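PDB 1PP7: 39 kDa initiator binding protein from Trichomonas vaginalis, which probably recognises the initiator core-promoter element of Trichomonas genes, its N-terminal initiator-binding domain being bound here to ferredoxin initiator DNA. Local coordinates for residues I55-S58 with E64-M67; S32-K37 with N81-N86; A8-R13 with A73-I78. All blocks are in the same frame, centred on the assembly; numbering follows the deposited sequence.

Contact 1 (I55-S58 with E64-M67); sequences IGLS and EFKM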
loop_
_atom_site.group_PDB
_atom_site.type_symbol
_atom_site.label_atom_id
_atom_site.label_comp_id
_atom_site.label_asym_id
_atom_site.label_seq_id
_atom_site.Cartn_x
_atom_site.Cartn_y
_atom_site.Cartn_z
ATOM N N ILE C 55 -4.299 -8.975 4.189
ATOM C CA ILE C 55 -3.769 -7.634 4.367
ATOM C C ILE C 55 -4.852 -6.561 4.160
ATOM O O ILE C 55 -5.114 -5.716 5.036
ATOM C CB ILE C 55 -2.585 -7.363 3.447
ATOM C CG1 ILE C 55 -1.498 -8.400 3.695
ATOM C CG2 ILE C 55 -2.033 -5.973 3.730
ATOM C CD1 ILE C 55 -0.272 -8.231 2.794
ATOM N N GLY C 56 -5.508 -6.586 3.022
ATOM C CA GLY C 56 -6.542 -5.593 2.848
ATOM C C GLY C 56 -5.911 -4.402 2.154
ATOM O O GLY C 56 -5.573 -3.399 2.788
ATOM N N LEU C 57 -5.737 -4.564 0.844
ATOM C CA LEU C 57 -5.173 -3.587 -0.052
ATOM C C LEU C 57 -5.504 -4.091 -1.447
ATOM O O LEU C 57 -4.834 -4.986 -1.944
ATOM C CB LEU C 57 -3.660 -3.497 0.132
ATOM C CG LEU C 57 -3.004 -2.366 -0.635
ATOM C CD1 LEU C 57 -3.841 -1.139 -0.407
ATOM C CD2 LEU C 57 -1.541 -2.179 -0.189
ATOM N N SER C 58 -6.554 -3.521 -2.055
ATOM C CA SER C 58 -6.994 -3.896 -3.406
ATOM C C SER C 58 -7.752 -2.823 -4.204
ATOM O O SER C 58 -8.404 -1.943 -3.653
ATOM C CB SER C 58 -7.835 -5.206 -3.370
ATOM O OG SER C 58 -8.883 -5.155 -2.440
ATOM N N GLU C 64 -9.531 3.579 -7.831
ATOM C CA GLU C 64 -9.719 3.702 -6.412
ATOM C C GLU C 64 -9.302 2.387 -5.793
ATOM O O GLU C 64 -9.421 1.333 -6.418
ATOM C CB GLU C 64 -11.214 4.018 -6.111
ATOM C CG GLU C 64 -11.757 5.136 -7.029
ATOM C CD GLU C 64 -13.133 5.745 -6.618
ATOM O OE1 GLU C 64 -13.576 6.715 -7.320
ATOM O OE2 GLU C 64 -13.765 5.273 -5.616
ATOM N N PHE C 65 -8.801 2.435 -4.568
ATOM C CA PHE C 65 -8.406 1.224 -3.852
ATOM C C PHE C 65 -8.895 1.380 -2.429
ATOM O O PHE C 65 -9.223 2.476 -1.975
ATOM C CB PHE C 65 -6.860 0.990 -3.865
ATOM C CG PHE C 65 -6.023 2.095 -3.215
ATOM C CD1 PHE C 65 -5.618 3.231 -3.967
ATOM C CD2 PHE C 65 -5.534 1.945 -1.917
ATOM C CE1 PHE C 65 -4.747 4.177 -3.445
ATOM C CE2 PHE C 65 -4.647 2.888 -1.364
ATOM C CZ PHE C 65 -4.250 4.012 -2.133
ATOM N N LYS C 66 -8.970 0.262 -1.727
ATOM C CA LYS C 66 -9.395 0.285 -0.363
ATOM C C LYS C 66 -8.293 -0.416 0.343
ATOM O O LYS C 66 -7.575 -1.204 -0.280
ATOM C CB LYS C 66 -10.699 -0.475 -0.170
ATOM C CG LYS C 66 -10.713 -1.922 -0.716
ATOM C CD LYS C 66 -11.948 -2.623 -0.118
ATOM C CE LYS C 66 -12.500 -3.756 -1.012
ATOM N NZ LYS C 66 -13.540 -4.639 -0.283
ATOM N N MET C 67 -8.164 -0.160 1.644
ATOM C CA MET C 67 -7.113 -0.799 2.397
ATOM C C MET C 67 -7.455 -0.775 3.860
ATOM O O MET C 67 -8.374 -0.075 4.268
ATOM C CB MET C 67 -5.757 -0.066 2.167
ATOM C CG MET C 67 -5.561 1.248 2.934
ATOM S SD MET C 67 -3.842 1.947 2.673
ATOM C CE MET C 67 -4.162 3.392 1.816
#
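Leu57 and Met67 face each other as an antiparallel non-hydrogen-bonded pair, 4.2 Å between their CA atoms, and the next pair, Ser58 with Lys66, is hydrogen-bonded. That pair has both backbone bonds: Ser58 N to Lys66 O at 3.1 Å (163° at the hydrogen) and Lys66 N to Ser58 O at 3.0 Å. Beside them runs a CA-H...O contact, Met67 CA to Gly56 O at 3.0 Å. Gly56 leaves the preceding helix with positive phi, a conformation open to glycine because it has no CB, and leads the chain into the strand. The result is a beta hairpin of strands 57-59 and 65-67, the first of these an outer strand of the four-stranded antiparallel sheet and the second backed by strand 102-106.

On one face, the side chains of Leu57 and Met67 run alongside each other and point the same way. Leu57 has CG anti to its N (chi1 -172°), and its CD1 reaches Met67 CB at 3.4 Å and approaches the Phe65 ring obliquely, 3.8 Å from CD2. Leucines of helix 34-45 cover Leu57, while the Phe65 ring also meets Trp105 and Phe110. On the other face Ser58 OG lies 4.1 Å from Lys66 CG, and Lys66, its chain extended beyond CG, makes a cation-pi contact with Trp102.

Contact 2 (S32-K37 with N81-N86); sequences SRFPRK and NTLNVN. With nucleotides of chain A.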
loop_
_atom_site.group_PDB
_atom_site.type_symbol
_atom_site.label_atom_id
_atom_site.label_comp_id
_atom_site.label_asym_id
_atom_site.label_seq_id
_atom_site.Cartn_x
_atom_site.Cartn_y
_atom_site.Cartn_z
ATOM N N SER C 32 12.120 3.658 -4.589
ATOM C CA SER C 32 12.288 3.576 -3.170
ATOM C C SER C 32 11.206 4.460 -2.481
ATOM O O SER C 32 11.051 4.369 -1.257
ATOM C CB SER C 32 13.716 4.019 -2.775
ATOM O OG SER C 32 13.856 5.447 -2.713
ATOM N N ARG C 33 10.460 5.281 -3.243
ATOM C CA ARG C 33 9.434 6.118 -2.619
ATOM C C ARG C 33 8.081 5.440 -2.287
ATOM O O ARG C 33 7.681 4.452 -2.911
ATOM C CB ARG C 33 9.234 7.386 -3.432
ATOM C CG ARG C 33 10.505 8.163 -3.404
ATOM C CD ARG C 33 10.438 9.438 -4.108
ATOM N NE ARG C 33 9.546 10.321 -3.376
ATOM C CZ ARG C 33 9.491 11.635 -3.583
ATOM N NH1 ARG C 33 10.274 12.205 -4.505
ATOM N NH2 ARG C 33 8.678 12.386 -2.850
ATOM N N PHE C 34 7.408 5.973 -1.276
ATOM C CA PHE C 34 6.125 5.424 -0.780
ATOM C C PHE C 34 5.039 5.111 -1.849
ATOM O O PHE C 34 4.446 4.048 -1.836
ATOM C CB PHE C 34 5.566 6.381 0.301
ATOM C CG PHE C 34 4.243 5.966 0.830
ATOM C CD1 PHE C 34 3.061 6.481 0.275
ATOM C CD2 PHE C 34 4.159 5.010 1.832
ATOM C CE1 PHE C 34 1.812 6.043 0.713
ATOM C CE2 PHE C 34 2.894 4.573 2.260
ATOM C CZ PHE C 34 1.720 5.107 1.685
ATOM N N PRO C 35 4.790 6.047 -2.793
ATOM C CA PRO C 35 3.787 5.812 -3.843
ATOM C C PRO C 35 4.053 4.516 -4.589
ATOM O O PRO C 35 3.113 3.716 -4.746
ATOM C CB PRO C 35 3.944 7.018 -4.790
ATOM C CG PRO C 35 4.470 8.074 -3.900
ATOM C CD PRO C 35 5.475 7.339 -3.008
ATOM N N ARG C 36 5.316 4.313 -5.042
ATOM C CA ARG C 36 5.652 3.124 -5.810
ATOM C C ARG C 36 5.736 1.897 -4.945
ATOM O O ARG C 36 5.572 0.768 -5.441
ATOM C CB ARG C 36 6.925 3.306 -6.607
ATOM C CG ARG C 36 6.766 4.279 -7.744
ATOM C CD ARG C 36 7.874 4.072 -8.701
ATOM N NE ARG C 36 7.987 5.097 -9.720
ATOM C CZ ARG C 36 8.918 5.015 -10.658
ATOM N NH1 ARG C 36 9.757 3.961 -10.607
ATOM N NH2 ARG C 36 8.989 5.915 -11.662
ATOM N N LYS C 37 5.995 2.089 -3.658
ATOM C CA LYS C 37 5.944 0.945 -2.770
ATOM C C LYS C 37 4.440 0.566 -2.660
ATOM O O LYS C 37 4.089 -0.608 -2.795
ATOM C CB LYS C 37 6.518 1.270 -1.391
ATOM C CG LYS C 37 8.013 1.523 -1.480
ATOM C CD LYS C 37 8.552 2.185 -0.234
ATOM C CE LYS C 37 9.935 1.658 0.076
ATOM N NZ LYS C 37 10.691 2.489 1.103
ATOM N N ASN C 81 0.637 5.954 12.322
ATOM C CA ASN C 81 0.787 7.366 12.215
ATOM C C ASN C 81 1.670 7.758 11.031
ATOM O O ASN C 81 1.341 8.674 10.289
ATOM C CB ASN C 81 1.290 7.977 13.529
ATOM C CG ASN C 81 1.702 9.433 13.373
ATOM O OD1 ASN C 81 2.891 9.739 13.144
ATOM N ND2 ASN C 81 0.735 10.331 13.445
ATOM N N THR C 82 2.762 7.069 10.780
ATOM C CA THR C 82 3.514 7.553 9.664
ATOM C C THR C 82 2.796 7.174 8.373
ATOM O O THR C 82 2.893 7.899 7.377
ATOM C CB THR C 82 5.005 7.136 9.816
ATOM O OG1 THR C 82 5.619 6.883 8.541
ATOM C CG2 THR C 82 5.106 5.985 10.714
ATOM N N LEU C 83 1.992 6.094 8.385
ATOM C CA LEU C 83 1.280 5.748 7.154
ATOM C C LEU C 83 0.380 6.951 6.801
ATOM O O LEU C 83 0.405 7.410 5.636
ATOM C CB LEU C 83 0.393 4.529 7.321
ATOM C CG LEU C 83 0.232 3.564 6.149
ATOM C CD1 LEU C 83 -1.068 2.853 6.355
ATOM C CD2 LEU C 83 0.244 4.221 4.805
ATOM N N ASN C 84 -0.398 7.444 7.798
ATOM C CA ASN C 84 -1.311 8.572 7.596
ATOM C C ASN C 84 -0.535 9.785 7.153
ATOM O O ASN C 84 -0.955 10.490 6.245
ATOM C CB ASN C 84 -2.064 9.005 8.860
ATOM C CG ASN C 84 -2.955 7.900 9.474
ATOM O OD1 ASN C 84 -3.545 7.066 8.757
ATOM N ND2 ASN C 84 -3.094 7.928 10.823
ATOM N N VAL C 85 0.591 10.061 7.805
ATOM C CA VAL C 85 1.361 11.218 7.431
ATOM C C VAL C 85 1.783 11.115 5.916
ATOM O O VAL C 85 1.686 12.101 5.158
ATOM C CB VAL C 85 2.583 11.363 8.388
ATOM C CG1 VAL C 85 3.672 12.187 7.754
ATOM C CG2 VAL C 85 2.143 12.058 9.700
ATOM N N ASN C 86 2.248 9.932 5.484
ATOM C CA ASN C 86 2.636 9.727 4.096
ATOM C C ASN C 86 1.450 9.888 3.100
ATOM O O ASN C 86 1.646 10.459 1.985
ATOM C CB ASN C 86 3.266 8.335 3.907
ATOM C CG ASN C 86 4.678 8.218 4.512
ATOM O OD1 ASN C 86 5.338 9.230 4.873
ATOM N ND2 ASN C 86 5.139 6.987 4.622
ATOM P P DC A 6 8.795 9.531 0.243
ATOM O OP1 DC A 6 8.638 8.037 0.312
ATOM O OP2 DC A 6 8.380 10.290 -0.991
ATOM O "O5'" DC A 6 8.106 10.200 1.534
ATOM C "C5'" DC A 6 7.830 9.456 2.742
ATOM C "C4'" DC A 6 9.104 9.118 3.486
ATOM O "O4'" DC A 6 9.791 10.339 3.828
ATOM C "C3'" DC A 6 8.936 8.359 4.811
ATOM O "O3'" DC A 6 9.689 7.162 4.836
ATOM C "C2'" DC A 6 9.485 9.280 5.887
ATOM C "C1'" DC A 6 10.388 10.216 5.114
ATOM N N1 DC A 6 10.475 11.568 5.683
ATOM C C2 DC A 6 11.190 11.762 6.866
ATOM O O2 DC A 6 11.677 10.783 7.441
ATOM N N3 DC A 6 11.327 13.005 7.350
ATOM C C4 DC A 6 10.759 14.041 6.710
ATOM N N4 DC A 6 10.926 15.248 7.228
ATOM C C5 DC A 6 9.997 13.874 5.523
ATOM C C6 DC A 6 9.879 12.630 5.051
ATOM P P DA A 5 12.782 14.272 -2.388
ATOM O OP1 DA A 5 13.002 13.830 -3.776
ATOM O OP2 DA A 5 11.922 15.452 -2.091
ATOM O "O5'" DA A 5 12.204 13.041 -1.575
ATOM C "C5'" DA A 5 12.964 11.844 -1.443
ATOM C "C4'" DA A 5 12.410 11.045 -0.288
ATOM O "O4'" DA A 5 12.956 11.559 0.942
ATOM C "C3'" DA A 5 10.887 11.121 -0.120
ATOM O "O3'" DA A 5 10.377 9.862 0.367
ATOM C "C2'" DA A 5 10.733 12.199 0.932
ATOM C "C1'" DA A 5 11.919 11.870 1.814
ATOM N N9 DA A 5 12.400 12.908 2.733
ATOM C C8 DA A 5 12.089 14.252 2.766
ATOM N N7 DA A 5 12.619 14.897 3.782
ATOM C C5 DA A 5 13.345 13.923 4.453
ATOM C C6 DA A 5 14.099 13.969 5.644
ATOM N N6 DA A 5 14.318 15.118 6.330
ATOM N N1 DA A 5 14.634 12.802 6.099
ATOM C C2 DA A 5 14.446 11.673 5.366
ATOM N N3 DA A 5 13.780 11.513 4.207
ATOM C C4 DA A 5 13.238 12.691 3.809
ATOM P P DT A 7 9.140 5.934 5.698
ATOM O OP1 DT A 7 10.075 4.774 5.501
ATOM O OP2 DT A 7 7.669 5.777 5.463
ATOM O "O5'" DT A 7 9.299 6.436 7.191
ATOM C "C5'" DT A 7 10.555 6.293 7.836
ATOM C "C4'" DT A 7 10.455 6.721 9.276
ATOM O "O4'" DT A 7 10.533 8.162 9.382
ATOM C "C3'" DT A 7 9.183 6.283 9.998
ATOM O "O3'" DT A 7 9.548 5.534 11.160
ATOM C "C2'" DT A 7 8.517 7.596 10.362
ATOM C "C1'" DT A 7 9.682 8.568 10.408
ATOM N N1 DT A 7 9.344 9.981 10.182
ATOM C C2 DT A 7 9.886 10.892 11.059
ATOM O O2 DT A 7 10.598 10.542 11.991
ATOM N N3 DT A 7 9.550 12.222 10.818
ATOM C C4 DT A 7 8.724 12.698 9.793
ATOM O O4 DT A 7 8.497 13.926 9.681
ATOM C C5 DT A 7 8.180 11.656 8.904
ATOM C C7 DT A 7 7.291 12.055 7.767
ATOM C C6 DT A 7 8.515 10.377 9.149
#
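Asn86 lays its CB over one face of the Phe34 ring. This CH-pi contact measures 3.9 Å from CB to the ring centroid and only 5° off the ring normal, so the carbon lies almost directly above the centre. The ring is put there by a chi1 of 177°, which sets CG anti to the backbone N. The amide, its plane 54° from that of the ring, keeps ND2 near Phe34 CD2. Leu83 adds an apolar contact through one branch, CD2 to Phe34 CZ at 3.6 Å, the two side chains crossing at about a right angle; Met76 and Leu90 pack on the same phenylalanine.

Four hydrogen bonds run from the two segments to phosphates of chain A. Two consecutive residues, Arg33 and Phe34, bind different oxygens of the DC6 phosphate. Arg33, at the N-cap position of helix 34-45, gives NE (2.7 Å) and NH2 (2.8 Å) to OP2, near the guanidinium plane, both bonds to this one oxygen being bent; Phe34 N gives a fairly straight bond to OP1 at 2.9 Å. The amino terminus of the helix thus points a backbone N-H at an anion. From the other segment, Asn86 ND2 binds DT7 OP2 at 2.9 Å, so this residue packs on the ring with its CB and grips a phosphate with its amide. Within the protein, Lys37 NZ reaches back to Ser32 O at 3.0 Å and also bonds Arg24 O.

At the bases, Val85 CG1 touches the thymine methyl C7 of DT7 at 3.6 Å, and Asn81 hydrogen-bonds a cytosine and a thymine base. These base contacts are consistent with helix 80-89 being the recognition helix of a helix-turn-helix domain, with the start of helix 34-45 clamping the adjacent backbone.

Contact 3 (A8-R13 with A73-I78); sequences ASFTSR and ALVMGI. With nucleotides of chain A.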
loop_
_atom_site.group_PDB
_atom_site.type_symbol
_atom_site.label_atom_id
_atom_site.label_comp_id
_atom_site.label_asym_id
_atom_site.label_seq_id
_atom_site.Cartn_x
_atom_site.Cartn_y
_atom_site.Cartn_z
ATOM N N ALA C 8 4.825 -11.538 10.473
ATOM C CA ALA C 8 5.637 -12.701 10.127
ATOM C C ALA C 8 4.919 -13.548 9.091
ATOM O O ALA C 8 5.560 -14.097 8.202
ATOM C CB ALA C 8 5.917 -13.545 11.362
ATOM N N SER C 9 3.594 -13.658 9.210
ATOM C CA SER C 9 2.808 -14.450 8.262
ATOM C C SER C 9 2.608 -13.670 6.961
ATOM O O SER C 9 2.543 -14.275 5.878
ATOM C CB SER C 9 1.441 -14.853 8.864
ATOM O OG SER C 9 0.430 -13.875 8.639
ATOM N N PHE C 10 2.508 -12.337 7.079
ATOM C CA PHE C 10 2.347 -11.439 5.923
ATOM C C PHE C 10 3.618 -11.415 5.074
ATOM O O PHE C 10 3.614 -11.801 3.894
ATOM C CB PHE C 10 2.107 -9.975 6.329
ATOM C CG PHE C 10 0.787 -9.698 6.961
ATOM C CD1 PHE C 10 -0.281 -10.576 6.825
ATOM C CD2 PHE C 10 0.618 -8.535 7.715
ATOM C CE1 PHE C 10 -1.511 -10.301 7.441
ATOM C CE2 PHE C 10 -0.602 -8.248 8.333
ATOM C CZ PHE C 10 -1.668 -9.133 8.196
ATOM N N THR C 11 4.707 -10.939 5.670
ATOM C CA THR C 11 5.939 -10.832 4.898
ATOM C C THR C 11 6.427 -12.203 4.473
ATOM O O THR C 11 6.871 -12.364 3.328
ATOM C CB THR C 11 7.076 -10.072 5.648
ATOM O OG1 THR C 11 7.963 -11.009 6.257
ATOM C CG2 THR C 11 6.500 -9.142 6.702
ATOM N N SER C 12 6.318 -13.192 5.364
ATOM C CA SER C 12 6.748 -14.542 5.026
ATOM C C SER C 12 5.994 -15.073 3.803
ATOM O O SER C 12 6.461 -16.000 3.143
ATOM C CB SER C 12 6.513 -15.500 6.189
ATOM O OG SER C 12 5.155 -15.947 6.195
ATOM N N ARG C 13 4.840 -14.496 3.488
ATOM C CA ARG C 13 4.082 -14.972 2.352
ATOM C C ARG C 13 4.238 -14.164 1.090
ATOM O O ARG C 13 3.796 -14.553 0.018
ATOM C CB ARG C 13 2.618 -15.119 2.744
ATOM C CG ARG C 13 2.466 -16.344 3.628
ATOM C CD ARG C 13 1.044 -16.752 3.743
ATOM N NE ARG C 13 0.308 -15.784 4.543
ATOM C CZ ARG C 13 -0.969 -15.476 4.342
ATOM N NH1 ARG C 13 -1.648 -16.071 3.354
ATOM N NH2 ARG C 13 -1.558 -14.561 5.117
ATOM N N ALA C 73 0.335 -0.677 7.270
ATOM C CA ALA C 73 1.447 -0.070 7.948
ATOM C C ALA C 73 2.341 -1.227 8.372
ATOM O O ALA C 73 3.535 -1.120 8.239
ATOM C CB ALA C 73 0.992 0.711 9.136
ATOM N N LEU C 74 1.785 -2.345 8.844
ATOM C CA LEU C 74 2.639 -3.462 9.285
ATOM C C LEU C 74 3.527 -4.030 8.212
ATOM O O LEU C 74 4.755 -3.976 8.335
ATOM C CB LEU C 74 1.835 -4.639 9.866
ATOM C CG LEU C 74 1.181 -4.371 11.214
ATOM C CD1 LEU C 74 0.214 -5.505 11.587
ATOM C CD2 LEU C 74 2.242 -4.237 12.233
ATOM N N VAL C 75 2.924 -4.571 7.155
ATOM C CA VAL C 75 3.733 -5.165 6.090
ATOM C C VAL C 75 4.773 -4.178 5.519
ATOM O O VAL C 75 5.790 -4.598 4.945
ATOM C CB VAL C 75 2.846 -5.724 4.950
ATOM C CG1 VAL C 75 1.686 -6.492 5.521
ATOM C CG2 VAL C 75 2.286 -4.648 4.134
ATOM N N MET C 76 4.540 -2.876 5.695
ATOM C CA MET C 76 5.436 -1.853 5.177
ATOM C C MET C 76 6.518 -1.434 6.134
ATOM O O MET C 76 7.505 -0.771 5.735
ATOM C CB MET C 76 4.677 -0.622 4.787
ATOM C CG MET C 76 3.929 -0.758 3.517
ATOM S SD MET C 76 3.394 0.894 3.114
ATOM C CE MET C 76 3.860 1.079 1.446
ATOM N N GLY C 77 6.341 -1.840 7.387
ATOM C CA GLY C 77 7.297 -1.525 8.435
ATOM C C GLY C 77 7.224 -0.102 8.969
ATOM O O GLY C 77 8.255 0.473 9.316
ATOM N N ILE C 78 6.041 0.492 9.033
ATOM C CA ILE C 78 5.944 1.860 9.540
ATOM C C ILE C 78 4.780 1.953 10.475
ATOM O O ILE C 78 3.808 1.219 10.340
ATOM C CB ILE C 78 5.820 2.915 8.369
ATOM C CG1 ILE C 78 4.506 2.689 7.588
ATOM C CG2 ILE C 78 7.090 2.805 7.443
ATOM C CD1 ILE C 78 4.373 3.440 6.260
ATOM P P DT A 8 8.442 4.686 11.981
ATOM O OP1 DT A 8 9.165 3.426 12.283
ATOM O OP2 DT A 8 7.098 4.610 11.393
ATOM O "O5'" DT A 8 8.355 5.626 13.237
ATOM C "C5'" DT A 8 9.581 6.104 13.763
ATOM C "C4'" DT A 8 9.345 7.029 14.919
ATOM O "O4'" DT A 8 9.226 8.346 14.389
ATOM C "C3'" DT A 8 8.090 6.772 15.732
ATOM O "O3'" DT A 8 8.438 6.624 17.102
ATOM C "C2'" DT A 8 7.272 8.028 15.548
ATOM C "C1'" DT A 8 8.261 9.053 15.101
ATOM N N1 DT A 8 7.736 10.104 14.197
ATOM C C2 DT A 8 8.022 11.434 14.506
ATOM O O2 DT A 8 8.733 11.756 15.413
ATOM N N3 DT A 8 7.464 12.363 13.668
ATOM C C4 DT A 8 6.731 12.112 12.527
ATOM O O4 DT A 8 6.351 13.062 11.832
ATOM C C5 DT A 8 6.497 10.693 12.237
ATOM C C7 DT A 8 5.730 10.312 11.010
ATOM C C6 DT A 8 6.996 9.781 13.087
#
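Phe10 alone represents helix 6-11 in this contact: its aromatic side chain crosses that of Val75 at about a right angle and reaches on to Leu74, with purely apolar contacts between the segments. Phe10 CB lies 3.6 Å from Val75 CG1, and the methyl approaches the ring obliquely; its still closer approach to CD2 is too short to be reliable. Further along the ring, CE2 comes within 4.3 Å of Leu74 CD1, a looser touch. A chi1 of -70° places Phe10 CG opposite the carbonyl carbon, directing the ring toward helix 69-76, and Ile55 of helix 49-55 packs on both Phe10 and Val75.

Helix 69-76 precedes the DNA-reading helix 80-89, consistent with its being the first helix of the helix-turn-helix pair, so the contact joins the N-terminal helix 6-11 to the helix that precedes helix 80-89. Its end is a Schellman motif: Gly77, with positive phi, gives its N to Leu74 O at 2.8 Å, and Ile78 N bonds Ala73 O at 3.1 Å. The turn brings Ile78 CA to 3.5 Å from OP2 of DT8 of chain A, a packing approach to the DNA backbone. At the end of the other segment, Arg13 folds back so that NE bonds Ser9 O at 3.0 Å, from above the carbonyl plane, 47° out of that plane and so not on a lone pair, while its NH2 has a long, weak ion pair with Glu54.

How the contacts relate
Contact 3 bridges the other two; all three centres lie 14 to 15 Å apart. Ile55 of contact 1 packs its CD1 on Val75 CG1 at 3.8 Å, and Met76 CE lies 3.7 Å from Phe34 CE2 of contact 2. Contacts 1 and 2 do not touch, their nearest atoms being about 5 Å apart, and they lie on opposite sides of the chain's centre. Contact 2 binds the DNA directly, contact 3 meets a phosphate at Ile78, and contact 1 stays about 8 Å away at its nearest atom. Contact 3 also lies near a metal site: the side chain of Leu74 is about 6 Å from a bound zinc ion and about 4 Å from that of Glu7, a zinc-binding residue.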